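Local coordinates for protein polyketide synthase PksJ (Bacillus subtilis subsp. subtilis, PDB 4J1Q) that probably reduces ketone groups of acyl chains, at the alpha or beta position, stereoselectively with NADPH, as the ketoreductase domain of the bacillaene polyketide assembly line, at residues A[63-68]-A[155-160]; A[263-268]-A[310-315]; A[333-338]-A[359-364]. All blocks are in the same frame, centred on the assembly; numbering follows the deposited sequence.

Interaction 1: A[63-68]-A[155-160]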
loop_
_atom_site.group_PDB
_atom_site.type_symbol
_atom_site.label_atom_id
_atom_site.label_comp_id
_atom_site.label_asym_id
_atom_site.label_seq_id
_atom_site.Cartn_x
_atom_site.Cartn_y
_atom_site.Cartn_z
ATOM N N ALA A 63 8.779 28.478 -6.787
ATOM C CA ALA A 63 8.912 29.363 -5.642
ATOM C C ALA A 63 8.636 30.791 -6.103
ATOM O O ALA A 63 7.765 31.483 -5.555
ATOM C CB ALA A 63 10.291 29.243 -5.013
ATOM N N SER A 64 9.265 31.163 -7.211
ATOM C CA SER A 64 9.160 32.527 -7.706
ATOM C C SER A 64 7.703 32.852 -8.002
ATOM O O SER A 64 7.190 33.903 -7.610
ATOM C CB SER A 64 10.007 32.713 -8.968
ATOM O OG SER A 64 11.120 31.836 -8.973
ATOM N N HIS A 65 7.029 31.916 -8.660
ATOM C CA HIS A 65 5.665 32.139 -9.104
ATOM C C HIS A 65 4.660 32.039 -7.996
ATOM O O HIS A 65 3.577 32.614 -8.088
ATOM C CB HIS A 65 5.314 31.195 -10.239
ATOM C CG HIS A 65 5.877 31.620 -11.570
ATOM N ND1 HIS A 65 7.182 31.500 -11.873
ATOM C CD2 HIS A 65 5.273 32.229 -12.667
ATOM C CE1 HIS A 65 7.401 31.976 -13.111
ATOM N NE2 HIS A 65 6.228 32.412 -13.602
ATOM N N MET A 66 5.015 31.348 -6.918
ATOM C CA MET A 66 4.043 31.004 -5.875
ATOM C C MET A 66 4.441 31.523 -4.507
ATOM O O MET A 66 4.213 30.866 -3.501
ATOM C CB MET A 66 3.832 29.480 -5.802
ATOM C CG MET A 66 3.064 28.917 -6.982
ATOM S SD MET A 66 2.815 27.140 -6.898
ATOM C CE MET A 66 4.485 26.549 -7.235
ATOM N N LYS A 67 5.016 32.715 -4.453
ATOM C CA LYS A 67 5.686 33.144 -3.232
ATOM C C LYS A 67 4.724 33.319 -2.056
ATOM O O LYS A 67 5.152 33.526 -0.927
ATOM C CB LYS A 67 6.528 34.388 -3.481
ATOM C CG LYS A 67 7.710 34.144 -4.411
ATOM C CD LYS A 67 8.488 35.426 -4.650
ATOM C CE LYS A 67 9.557 35.248 -5.715
ATOM N NZ LYS A 67 10.091 36.567 -6.164
ATOM N N ASP A 68 3.435 33.115 -2.311
ATOM C CA ASP A 68 2.411 33.085 -1.257
ATOM C C ASP A 68 2.241 31.687 -0.621
ATOM O O ASP A 68 1.303 31.455 0.155
ATOM C CB ASP A 68 1.076 33.556 -1.836
ATOM C CG ASP A 68 0.824 33.008 -3.240
ATOM O OD1 ASP A 68 1.806 32.604 -3.906
ATOM O OD2 ASP A 68 -0.353 32.939 -3.652
ATOM N N ASP A 155 3.333 26.094 -17.284
ATOM C CA ASP A 155 1.965 26.477 -17.002
ATOM C C ASP A 155 1.594 26.021 -15.587
ATOM O O ASP A 155 0.431 26.052 -15.189
ATOM C CB ASP A 155 1.038 25.824 -18.022
ATOM C CG ASP A 155 -0.407 26.158 -17.782
ATOM O OD1 ASP A 155 -0.675 27.082 -16.981
ATOM O OD2 ASP A 155 -1.271 25.508 -18.401
ATOM N N LEU A 156 2.595 25.556 -14.852
ATOM C CA LEU A 156 2.351 24.720 -13.685
ATOM C C LEU A 156 1.563 25.443 -12.583
ATOM O O LEU A 156 0.598 24.902 -12.032
ATOM C CB LEU A 156 3.675 24.193 -13.141
ATOM C CG LEU A 156 3.591 23.322 -11.898
ATOM C CD1 LEU A 156 2.643 22.148 -12.138
ATOM C CD2 LEU A 156 4.990 22.844 -11.533
ATOM N N HIS A 157 1.972 26.674 -12.284
ATOM C CA HIS A 157 1.451 27.419 -11.137
ATOM C C HIS A 157 -0.046 27.623 -11.156
ATOM O O HIS A 157 -0.696 27.567 -10.111
ATOM C CB HIS A 157 2.175 28.759 -10.995
ATOM C CG HIS A 157 2.130 29.613 -12.247
ATOM N ND1 HIS A 157 1.024 30.284 -12.626
ATOM C CD2 HIS A 157 3.105 29.892 -13.207
ATOM C CE1 HIS A 157 1.272 30.944 -13.770
ATOM N NE2 HIS A 157 2.544 30.701 -14.127
ATOM N N LEU A 158 -0.610 27.888 -12.331
ATOM C CA LEU A 158 -2.065 28.042 -12.468
ATOM C C LEU A 158 -2.810 26.743 -12.130
ATOM O O LEU A 158 -3.854 26.754 -11.473
ATOM C CB LEU A 158 -2.438 28.532 -13.877
ATOM C CG LEU A 158 -1.933 29.928 -14.273
ATOM C CD1 LEU A 158 -2.250 30.258 -15.723
ATOM C CD2 LEU A 158 -2.499 31.005 -13.359
ATOM N N LYS A 159 -2.254 25.617 -12.558
ATOM C CA LYS A 159 -2.864 24.329 -12.249
ATOM C C LYS A 159 -2.908 24.105 -10.745
ATOM O O LYS A 159 -3.952 23.773 -10.182
ATOM C CB LYS A 159 -2.096 23.197 -12.924
ATOM C CG LYS A 159 -2.463 23.001 -14.380
ATOM C CD LYS A 159 -1.231 22.767 -15.232
ATOM C CE LYS A 159 -1.572 22.921 -16.710
ATOM N NZ LYS A 159 -2.480 21.843 -17.185
ATOM N N LEU A 160 -1.763 24.270 -10.097
ATOM C CA LEU A 160 -1.685 24.065 -8.659
ATOM C C LEU A 160 -2.688 24.987 -7.993
ATOM O O LEU A 160 -3.492 24.545 -7.155
ATOM C CB LEU A 160 -0.281 24.369 -8.141
ATOM C CG LEU A 160 0.836 23.485 -8.695
ATOM C CD1 LEU A 160 2.155 23.834 -8.031
ATOM C CD2 LEU A 160 0.512 22.023 -8.469
#
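His65, on the last turn of helix 56-65, brings its imidazole against that of His157 in helix 156-164. The two planes lie within 12° of parallel, yet the rings are slid so far past one another that they scarcely overlap, with centroids 4.7 Å apart. Contact is made mainly by one carbon from each ring, His65 CD2 meeting His157 CD2 at 3.2 Å, a close approach that comes obliquely to both rings. Behind the rings the two methylenes also meet, His65 CB lying 4.0 Å from His157 CB. The turn of the His65 ring is further set by ND1, which is hydrogen-bonded to the carbonyl oxygen of Ser61 one helical turn back. On the other side, CG of His157 sits between its backbone N and carbonyl carbon (chi1 55°), which swings the ring alongside that of His65.

These two helices belong to the N-terminal Rossmann-like half of the chain, consistent with the structural subdomain of modular polyketide synthase ketoreductases. Helix 56-65 links strands 46-52 and 70-74, while helix 156-164 follows strand 140-147 and rests Leu156 on Ile147 and Leu160 on Ile145.

Met66 is the first residue to leave helical geometry, and its side chain continues the contact inward from the histidine pair. Its CG passes 4.1 Å from His157 CB. The extended chi2 then carries Met66 SD out to 3.6 Å from Leu160 CD1, and the bend at chi3 (-72°) brings Met66 CE to the same methyl, 3.7 Å from Leu160 CD1. The methionine and leucine side chains cross at about a right angle, and both are buried, whereas His65 remains exposed at the outer margin.

Interaction 2: A[263-268]-A[310-315]. With NDP (NADPH dihydro-nicotinamide-adenine-dinucleotide phosphate), chain B.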
loop_
_atom_site.group_PDB
_atom_site.type_symbol
_atom_site.label_atom_id
_atom_site.label_comp_id
_atom_site.label_asym_id
_atom_site.label_seq_id
_atom_site.Cartn_x
_atom_site.Cartn_y
_atom_site.Cartn_z
ATOM N N ASP A 263 13.965 -11.457 9.178
ATOM C CA ASP A 263 13.454 -10.081 9.202
ATOM C C ASP A 263 13.527 -9.439 7.817
ATOM O O ASP A 263 14.622 -9.142 7.338
ATOM C CB ASP A 263 14.276 -9.244 10.168
ATOM C CG ASP A 263 13.696 -7.839 10.395
ATOM O OD1 ASP A 263 13.058 -7.281 9.469
ATOM O OD2 ASP A 263 13.909 -7.290 11.508
ATOM N N VAL A 264 12.375 -9.162 7.203
ATOM C CA VAL A 264 12.362 -8.625 5.829
ATOM C C VAL A 264 13.050 -7.260 5.711
ATOM O O VAL A 264 13.509 -6.879 4.624
ATOM C CB VAL A 264 10.944 -8.553 5.204
ATOM C CG1 VAL A 264 10.385 -9.935 4.968
ATOM C CG2 VAL A 264 9.988 -7.737 6.079
ATOM N N SER A 265 13.154 -6.553 6.830
ATOM C CA SER A 265 13.915 -5.290 6.892
ATOM C C SER A 265 15.416 -5.494 6.680
ATOM O O SER A 265 16.134 -4.541 6.382
ATOM C CB SER A 265 13.711 -4.593 8.248
ATOM O OG SER A 265 12.356 -4.265 8.428
ATOM N N ASP A 266 15.895 -6.693 7.011
ATOM C CA ASP A 266 17.323 -7.022 6.920
ATOM C C ASP A 266 17.606 -7.633 5.552
ATOM O O ASP A 266 17.279 -8.803 5.298
ATOM C CB ASP A 266 17.721 -7.986 8.051
ATOM C CG ASP A 266 19.233 -8.317 8.064
ATOM O OD1 ASP A 266 20.025 -7.627 7.381
ATOM O OD2 ASP A 266 19.633 -9.241 8.810
ATOM N N GLN A 267 18.150 -6.819 4.647
ATOM C CA GLN A 267 18.376 -7.265 3.270
ATOM C C GLN A 267 19.137 -8.598 3.186
ATOM O O GLN A 267 18.871 -9.424 2.313
ATOM C CB GLN A 267 19.114 -6.193 2.468
ATOM C CG GLN A 267 18.845 -6.285 0.973
ATOM C CD GLN A 267 20.017 -5.816 0.130
ATOM O OE1 GLN A 267 21.139 -6.312 0.266
ATOM N NE2 GLN A 267 19.752 -4.877 -0.773
ATOM N N HIS A 268 20.110 -8.772 4.071
ATOM C CA HIS A 268 20.949 -9.965 4.058
ATOM C C HIS A 268 20.207 -11.196 4.489
ATOM O O HIS A 268 20.395 -12.280 3.919
ATOM C CB HIS A 268 22.168 -9.741 4.934
ATOM C CG HIS A 268 22.976 -8.531 4.541
ATOM N ND1 HIS A 268 23.290 -8.262 3.258
ATOM C CD2 HIS A 268 23.547 -7.510 5.313
ATOM C CE1 HIS A 268 24.068 -7.161 3.208
ATOM N NE2 HIS A 268 24.203 -6.687 4.466
ATOM N N VAL A 310 6.650 0.755 11.549
ATOM C CA VAL A 310 5.592 0.183 10.724
ATOM C C VAL A 310 5.795 0.315 9.215
ATOM O O VAL A 310 5.320 -0.532 8.470
ATOM C CB VAL A 310 4.156 0.515 11.191
ATOM C CG1 VAL A 310 4.142 1.222 12.536
ATOM C CG2 VAL A 310 3.368 1.251 10.116
ATOM N N LEU A 311 6.578 1.303 8.784
ATOM C CA LEU A 311 6.977 1.415 7.376
ATOM C C LEU A 311 7.901 0.276 6.940
ATOM O O LEU A 311 7.825 -0.183 5.807
ATOM C CB LEU A 311 7.684 2.742 7.103
ATOM C CG LEU A 311 6.895 4.041 7.114
ATOM C CD1 LEU A 311 7.852 5.213 7.006
ATOM C CD2 LEU A 311 5.863 4.103 5.998
ATOM N N GLN A 312 8.776 -0.166 7.837
ATOM C CA GLN A 312 9.914 -0.989 7.444
ATOM C C GLN A 312 9.536 -2.219 6.615
ATOM O O GLN A 312 9.883 -2.285 5.427
ATOM C CB GLN A 312 10.772 -1.359 8.669
ATOM C CG GLN A 312 11.803 -0.297 9.036
ATOM C CD GLN A 312 13.142 -0.558 8.369
ATOM O OE1 GLN A 312 13.972 -1.291 8.899
ATOM N NE2 GLN A 312 13.342 0.002 7.181
ATOM N N PRO A 313 8.744 -3.148 7.204
ATOM C CA PRO A 313 8.459 -4.429 6.525
ATOM C C PRO A 313 7.755 -4.269 5.196
ATOM O O PRO A 313 7.934 -5.100 4.302
ATOM C CB PRO A 313 7.527 -5.170 7.508
ATOM C CG PRO A 313 7.030 -4.105 8.453
ATOM C CD PRO A 313 8.127 -3.086 8.545
ATOM N N LYS A 314 6.952 -3.212 5.055
ATOM C CA LYS A 314 6.101 -3.079 3.868
ATOM C C LYS A 314 6.817 -2.245 2.797
ATOM O O LYS A 314 6.443 -2.234 1.616
ATOM C CB LYS A 314 4.745 -2.464 4.250
ATOM C CG LYS A 314 3.762 -3.479 4.867
ATOM C CD LYS A 314 2.448 -2.839 5.270
ATOM C CE LYS A 314 1.515 -3.828 5.958
ATOM N NZ LYS A 314 0.765 -4.765 5.054
ATOM N N VAL A 315 7.845 -1.511 3.207
ATOM C CA VAL A 315 8.469 -0.599 2.265
ATOM C C VAL A 315 9.853 -1.067 1.859
ATOM O O VAL A 315 10.013 -1.599 0.764
ATOM C CB VAL A 315 8.417 0.864 2.745
ATOM C CG1 VAL A 315 9.034 1.792 1.705
ATOM C CG2 VAL A 315 6.975 1.240 2.989
HETATM P PA NDP B . -0.511 -10.187 11.881
HETATM O O1A NDP B . 0.162 -9.087 12.710
HETATM O O2A NDP B . -1.194 -11.377 12.480
HETATM O O5B NDP B . 0.526 -10.688 10.774
HETATM C C5B NDP B . 1.682 -9.914 10.447
HETATM C C4B NDP B . 2.860 -10.867 10.565
HETATM O O4B NDP B . 4.019 -10.218 10.036
HETATM C C3B NDP B . 3.179 -11.128 12.029
HETATM O O3B NDP B . 3.090 -12.575 12.156
HETATM C C2B NDP B . 4.615 -10.648 12.224
HETATM O O2B NDP B . 5.405 -11.662 12.918
HETATM C C1B NDP B . 5.165 -10.552 10.813
HETATM N N9A NDP B . 6.141 -9.423 10.771
HETATM C C8A NDP B . 5.981 -8.162 11.310
HETATM N N7A NDP B . 7.131 -7.435 11.030
HETATM C C5A NDP B . 7.980 -8.243 10.254
HETATM C C6A NDP B . 9.242 -8.064 9.692
HETATM N N6A NDP B . 9.959 -6.905 9.855
HETATM N N1A NDP B . 9.808 -9.083 8.983
HETATM C C2A NDP B . 9.171 -10.272 8.852
HETATM N N3A NDP B . 7.966 -10.476 9.427
HETATM C C4A NDP B . 7.328 -9.468 10.099
HETATM O O3 NDP B . -1.544 -9.439 10.893
HETATM P PN NDP B . -2.391 -10.257 9.809
HETATM O O1N NDP B . -3.834 -9.983 10.223
HETATM O O2N NDP B . -1.805 -11.637 9.574
HETATM O O5D NDP B . -2.104 -9.394 8.475
HETATM C C5D NDP B . -1.425 -9.924 7.328
HETATM C C4D NDP B . -1.157 -8.751 6.357
HETATM O O4D NDP B . -2.410 -8.324 5.779
HETATM C C3D NDP B . -0.593 -7.533 7.103
HETATM O O3D NDP B . 0.464 -6.910 6.334
HETATM C C2D NDP B . -1.776 -6.627 7.253
HETATM O O2D NDP B . -1.330 -5.268 7.217
HETATM C C1D NDP B . -2.693 -6.973 6.071
HETATM N N1N NDP B . -4.109 -6.796 6.418
HETATM C C2N NDP B . -4.714 -7.568 7.366
HETATM C C3N NDP B . -6.062 -7.355 7.738
HETATM C C7N NDP B . -6.721 -8.248 8.792
HETATM O O7N NDP B . -7.957 -8.260 8.863
HETATM N N7N NDP B . -5.968 -8.933 9.686
HETATM C C4N NDP B . -6.788 -6.279 7.163
HETATM C C5N NDP B . -6.126 -5.479 6.210
HETATM C C6N NDP B . -4.781 -5.763 5.871
HETATM P P2B NDP B . 6.700 -11.268 13.810
HETATM O O1X NDP B . 6.148 -10.154 14.727
HETATM O O2X NDP B . 7.009 -12.632 14.414
HETATM O O3X NDP B . 7.756 -10.766 12.847
#
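Ser265 directs its hydroxyl at the folded side chain of Gln312, approaching the start of the chain and its amide oxygen together. Ser265 OG lies 3.3 Å from Gln312 CB and gives a weak hydrogen bond to Gln312 OE1 at 3.4 Å. The bend of Gln312 at chi2 (-92°) brings OE1 back towards the serine, while its NE2 is held by Gln86 of helix 81-98. Beside this polar pair, Val264 turns CG2 onto Pro313, with Val264 CG2 and Pro313 CB 3.8 Å apart, and the same methyl borders the adenine of NADPH.

The loop 263-266 is a type I beta turn in the Rossmann-fold ketoreductase domain, placed where short-chain dehydrogenases commonly read the adenine edge. Val264 N donates to NDP N1A at 3.1 Å with an angle of 162°, and NDP N6A in turn donates to Asp263 OD1 at 3.1 Å. That carboxylate oxygen also closes an Asx turn by accepting from Ser265 N (2.7 Å), so one atom both shapes the loop and binds the base. Pro313 lies close to the same amino group, its CB 3.8 Å from NDP N6A. The next residue, Lys314, leaves the helix in another direction: an extended chain bent only at its end lets NZ donate to both hydroxyls of the nicotinamide ribose, O2D and O3D, and to Asn355 OD1. The bond to O3D is modelled unusually short, so its length is less certain.

Interaction 3: A[333-338]-A[359-364]. With NDP (NADPH dihydro-nicotinamide-adenine-dinucleotide phosphate), chain B.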
loop_
_atom_site.group_PDB
_atom_site.type_symbol
_atom_site.label_atom_id
_atom_site.label_comp_id
_atom_site.label_asym_id
_atom_site.label_seq_id
_atom_site.Cartn_x
_atom_site.Cartn_y
_atom_site.Cartn_z
ATOM N N PHE A 333 3.377 -12.415 -7.541
ATOM C CA PHE A 333 3.909 -11.737 -6.371
ATOM C C PHE A 333 2.782 -10.835 -5.870
ATOM O O PHE A 333 2.420 -9.870 -6.534
ATOM C CB PHE A 333 5.136 -10.909 -6.767
ATOM C CG PHE A 333 6.037 -10.517 -5.613
ATOM C CD1 PHE A 333 5.537 -10.352 -4.328
ATOM C CD2 PHE A 333 7.357 -10.158 -5.859
ATOM C CE1 PHE A 333 6.354 -9.893 -3.287
ATOM C CE2 PHE A 333 8.181 -9.706 -4.827
ATOM C CZ PHE A 333 7.670 -9.543 -3.540
ATOM N N ILE A 334 2.133 -11.256 -4.789
ATOM C CA ILE A 334 0.955 -10.566 -4.281
ATOM C C ILE A 334 1.235 -9.889 -2.946
ATOM O O ILE A 334 1.721 -10.531 -2.016
ATOM C CB ILE A 334 -0.208 -11.543 -4.086
ATOM C CG1 ILE A 334 -0.810 -11.955 -5.444
ATOM C CG2 ILE A 334 -1.250 -10.946 -3.156
ATOM C CD1 ILE A 334 -1.472 -13.316 -5.410
ATOM N N PHE A 335 0.971 -8.584 -2.871
ATOM C CA PHE A 335 1.139 -7.843 -1.618
ATOM C C PHE A 335 -0.182 -7.860 -0.859
ATOM O O PHE A 335 -1.223 -7.523 -1.419
ATOM C CB PHE A 335 1.533 -6.374 -1.883
ATOM C CG PHE A 335 2.534 -6.182 -2.978
ATOM C CD1 PHE A 335 2.509 -5.025 -3.752
ATOM C CD2 PHE A 335 3.535 -7.111 -3.206
ATOM C CE1 PHE A 335 3.396 -4.851 -4.807
ATOM C CE2 PHE A 335 4.430 -6.952 -4.250
ATOM C CZ PHE A 335 4.367 -5.817 -5.050
ATOM N N PHE A 336 -0.111 -8.078 0.444
ATOM C CA PHE A 336 -1.288 -7.894 1.298
ATOM C C PHE A 336 -1.351 -6.492 1.896
ATOM O O PHE A 336 -0.800 -6.214 2.972
ATOM C CB PHE A 336 -1.351 -8.963 2.396
ATOM C CG PHE A 336 -1.843 -10.304 1.900
ATOM C CD1 PHE A 336 -2.079 -10.517 0.538
ATOM C CD2 PHE A 336 -2.111 -11.330 2.792
ATOM C CE1 PHE A 336 -2.538 -11.736 0.082
ATOM C CE2 PHE A 336 -2.564 -12.553 2.342
ATOM C CZ PHE A 336 -2.791 -12.762 0.982
ATOM N N SER A 337 -1.974 -5.587 1.153
ATOM C CA SER A 337 -2.078 -4.188 1.569
ATOM C C SER A 337 -3.405 -4.034 2.308
ATOM O O SER A 337 -4.057 -5.021 2.631
ATOM C CB SER A 337 -2.024 -3.282 0.318
ATOM O OG SER A 337 -2.288 -1.922 0.623
ATOM N N SER A 338 -3.867 -2.802 2.484
ATOM C CA SER A 338 -5.001 -2.580 3.354
ATOM C C SER A 338 -5.901 -1.503 2.789
ATOM O O SER A 338 -5.445 -0.581 2.083
ATOM C CB SER A 338 -4.527 -2.151 4.747
ATOM O OG SER A 338 -5.574 -1.491 5.434
ATOM N N ASP A 359 0.895 -0.653 -2.957
ATOM C CA ASP A 359 0.005 -0.373 -4.110
ATOM C C ASP A 359 0.766 0.258 -5.276
ATOM O O ASP A 359 0.664 -0.206 -6.401
ATOM C CB ASP A 359 -1.155 0.543 -3.706
ATOM C CG ASP A 359 -1.948 -0.012 -2.524
ATOM O OD1 ASP A 359 -1.812 -1.238 -2.220
ATOM O OD2 ASP A 359 -2.695 0.784 -1.885
ATOM N N ALA A 360 1.541 1.299 -4.995
ATOM C CA ALA A 360 2.321 1.985 -6.037
ATOM C C ALA A 360 3.374 1.046 -6.602
ATOM O O ALA A 360 3.659 1.073 -7.790
ATOM C CB ALA A 360 2.988 3.253 -5.503
ATOM N N PHE A 361 3.932 0.199 -5.749
ATOM C CA PHE A 361 4.943 -0.762 -6.186
ATOM C C PHE A 361 4.397 -1.800 -7.173
ATOM O O PHE A 361 5.106 -2.245 -8.083
ATOM C CB PHE A 361 5.564 -1.445 -4.965
ATOM C CG PHE A 361 6.908 -2.061 -5.230
ATOM C CD1 PHE A 361 8.055 -1.279 -5.258
ATOM C CD2 PHE A 361 7.026 -3.421 -5.474
ATOM C CE1 PHE A 361 9.296 -1.847 -5.539
ATOM C CE2 PHE A 361 8.256 -3.983 -5.776
ATOM C CZ PHE A 361 9.394 -3.201 -5.793
ATOM N N ALA A 362 3.135 -2.190 -6.996
ATOM C CA ALA A 362 2.512 -3.183 -7.881
ATOM C C ALA A 362 2.594 -2.746 -9.343
ATOM O O ALA A 362 2.915 -3.555 -10.226
ATOM C CB ALA A 362 1.066 -3.468 -7.482
ATOM N N GLU A 363 2.247 -1.492 -9.609
ATOM C CA GLU A 363 2.342 -0.975 -10.971
ATOM C C GLU A 363 3.795 -0.882 -11.425
ATOM O O GLU A 363 4.119 -1.204 -12.569
ATOM C CB GLU A 363 1.646 0.386 -11.116
ATOM C CG GLU A 363 1.433 0.814 -12.565
ATOM C CD GLU A 363 0.340 0.022 -13.285
ATOM O OE1 GLU A 363 -0.833 0.448 -13.233
ATOM O OE2 GLU A 363 0.653 -1.001 -13.938
ATOM N N TYR A 364 4.660 -0.441 -10.522
ATOM C CA TYR A 364 6.066 -0.292 -10.841
ATOM C C TYR A 364 6.725 -1.635 -11.176
ATOM O O TYR A 364 7.539 -1.719 -12.093
ATOM C CB TYR A 364 6.785 0.404 -9.696
ATOM C CG TYR A 364 8.264 0.153 -9.655
ATOM C CD1 TYR A 364 9.138 0.825 -10.513
ATOM C CD2 TYR A 364 8.803 -0.718 -8.720
ATOM C CE1 TYR A 364 10.502 0.606 -10.455
ATOM C CE2 TYR A 364 10.161 -0.952 -8.659
ATOM C CZ TYR A 364 11.008 -0.285 -9.517
ATOM O OH TYR A 364 12.362 -0.511 -9.395
HETATM P PA NDP B . -0.511 -10.187 11.881
HETATM O O1A NDP B . 0.162 -9.087 12.710
HETATM O O2A NDP B . -1.194 -11.377 12.480
HETATM O O5B NDP B . 0.526 -10.688 10.774
HETATM C C5B NDP B . 1.682 -9.914 10.447
HETATM C C4B NDP B . 2.860 -10.867 10.565
HETATM O O4B NDP B . 4.019 -10.218 10.036
HETATM C C3B NDP B . 3.179 -11.128 12.029
HETATM O O3B NDP B . 3.090 -12.575 12.156
HETATM C C2B NDP B . 4.615 -10.648 12.224
HETATM O O2B NDP B . 5.405 -11.662 12.918
HETATM C C1B NDP B . 5.165 -10.552 10.813
HETATM N N9A NDP B . 6.141 -9.423 10.771
HETATM C C8A NDP B . 5.981 -8.162 11.310
HETATM N N7A NDP B . 7.131 -7.435 11.030
HETATM C C5A NDP B . 7.980 -8.243 10.254
HETATM C C6A NDP B . 9.242 -8.064 9.692
HETATM N N6A NDP B . 9.959 -6.905 9.855
HETATM N N1A NDP B . 9.808 -9.083 8.983
HETATM C C2A NDP B . 9.171 -10.272 8.852
HETATM N N3A NDP B . 7.966 -10.476 9.427
HETATM C C4A NDP B . 7.328 -9.468 10.099
HETATM O O3 NDP B . -1.544 -9.439 10.893
HETATM P PN NDP B . -2.391 -10.257 9.809
HETATM O O1N NDP B . -3.834 -9.983 10.223
HETATM O O2N NDP B . -1.805 -11.637 9.574
HETATM O O5D NDP B . -2.104 -9.394 8.475
HETATM C C5D NDP B . -1.425 -9.924 7.328
HETATM C C4D NDP B . -1.157 -8.751 6.357
HETATM O O4D NDP B . -2.410 -8.324 5.779
HETATM C C3D NDP B . -0.593 -7.533 7.103
HETATM O O3D NDP B . 0.464 -6.910 6.334
HETATM C C2D NDP B . -1.776 -6.627 7.253
HETATM O O2D NDP B . -1.330 -5.268 7.217
HETATM C C1D NDP B . -2.693 -6.973 6.071
HETATM N N1N NDP B . -4.109 -6.796 6.418
HETATM C C2N NDP B . -4.714 -7.568 7.366
HETATM C C3N NDP B . -6.062 -7.355 7.738
HETATM C C7N NDP B . -6.721 -8.248 8.792
HETATM O O7N NDP B . -7.957 -8.260 8.863
HETATM N N7N NDP B . -5.968 -8.933 9.686
HETATM C C4N NDP B . -6.788 -6.279 7.163
HETATM C C5N NDP B . -6.126 -5.479 6.210
HETATM C C6N NDP B . -4.781 -5.763 5.871
HETATM P P2B NDP B . 6.700 -11.268 13.810
HETATM O O1X NDP B . 6.148 -10.154 14.727
HETATM O O2X NDP B . 7.009 -12.632 14.414
HETATM O O3X NDP B . 7.756 -10.766 12.847
#
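This is a buried strand-on-helix contact within the Rossmann-type ketoreductase domain, close to the middle of the chain, where strand 333-338 runs nearly antiparallel to helix 359-364. Their axes come within 9.5 Å at an angle of 163°. The largest share falls to Phe335, whose ring reaches the helix edge-first: Phe335 CE1 is 3.5 Å from Ala362 N, which lies near the ring plane, and 3.8 Å from Ala362 CB. At the adjoining corner, Phe335 CZ meets Phe361 CD2 at 3.6 Å, near the plane of the Phe361 ring. The two ring planes are inclined by 52°, and the side chains cross at about a right angle.

Further along the strand the contact turns polar. Ser337 OG, placed opposite its backbone N across the CA-CB bond (chi1 173°), lies 3.0 Å from Asp359 OD1 and is hydrogen-bonded to Asn355 O. Its single proton has both acceptors within reach, so the bond to Asp359 is not settled. The Asp359 side chain starts out away from the strand but curls back at its end, and its buried carboxylate is satisfied on both oxygens, OD1 by Ser380 OG and OD2 by Asn382 ND2. The backbone beside this polar cluster borders the cofactor, with Ser337 O 3.4 Å from NDP C6N of the nicotinamide ring.

Strand 332-338 runs between strands 286-289 and 377-383. Leu318 of helix 304-324 packs on both Phe335 and Phe361, while Phe336 points to the other side of the strand, away from helix 359-364, and meets Phe218 and Trp383 edge-to-face there.

Overall arrangement
Interactions 2 and 3 belong to the ketoreductase domain and share one molecule of NADPH: the 263-268/310-315 contact lies at its adenine and reaches the nicotinamide ribose through Lys314, whereas 333-338/359-364 borders the nicotinamide. Their centres are 15 Å apart, and they touch where Lys314 NZ lies 3.0 Å from Phe336 O. Helix 304-324 and strand 332-338 are consecutive elements of the chain, joined by a short connection, which links the two contacts in sequence as well. Interaction 1 stands apart in the N-terminal half, its centre about 38 Å from that of interaction 2 and 33 Å from that of interaction 3. Even its nearest atoms remain about 19 Å from interaction 3.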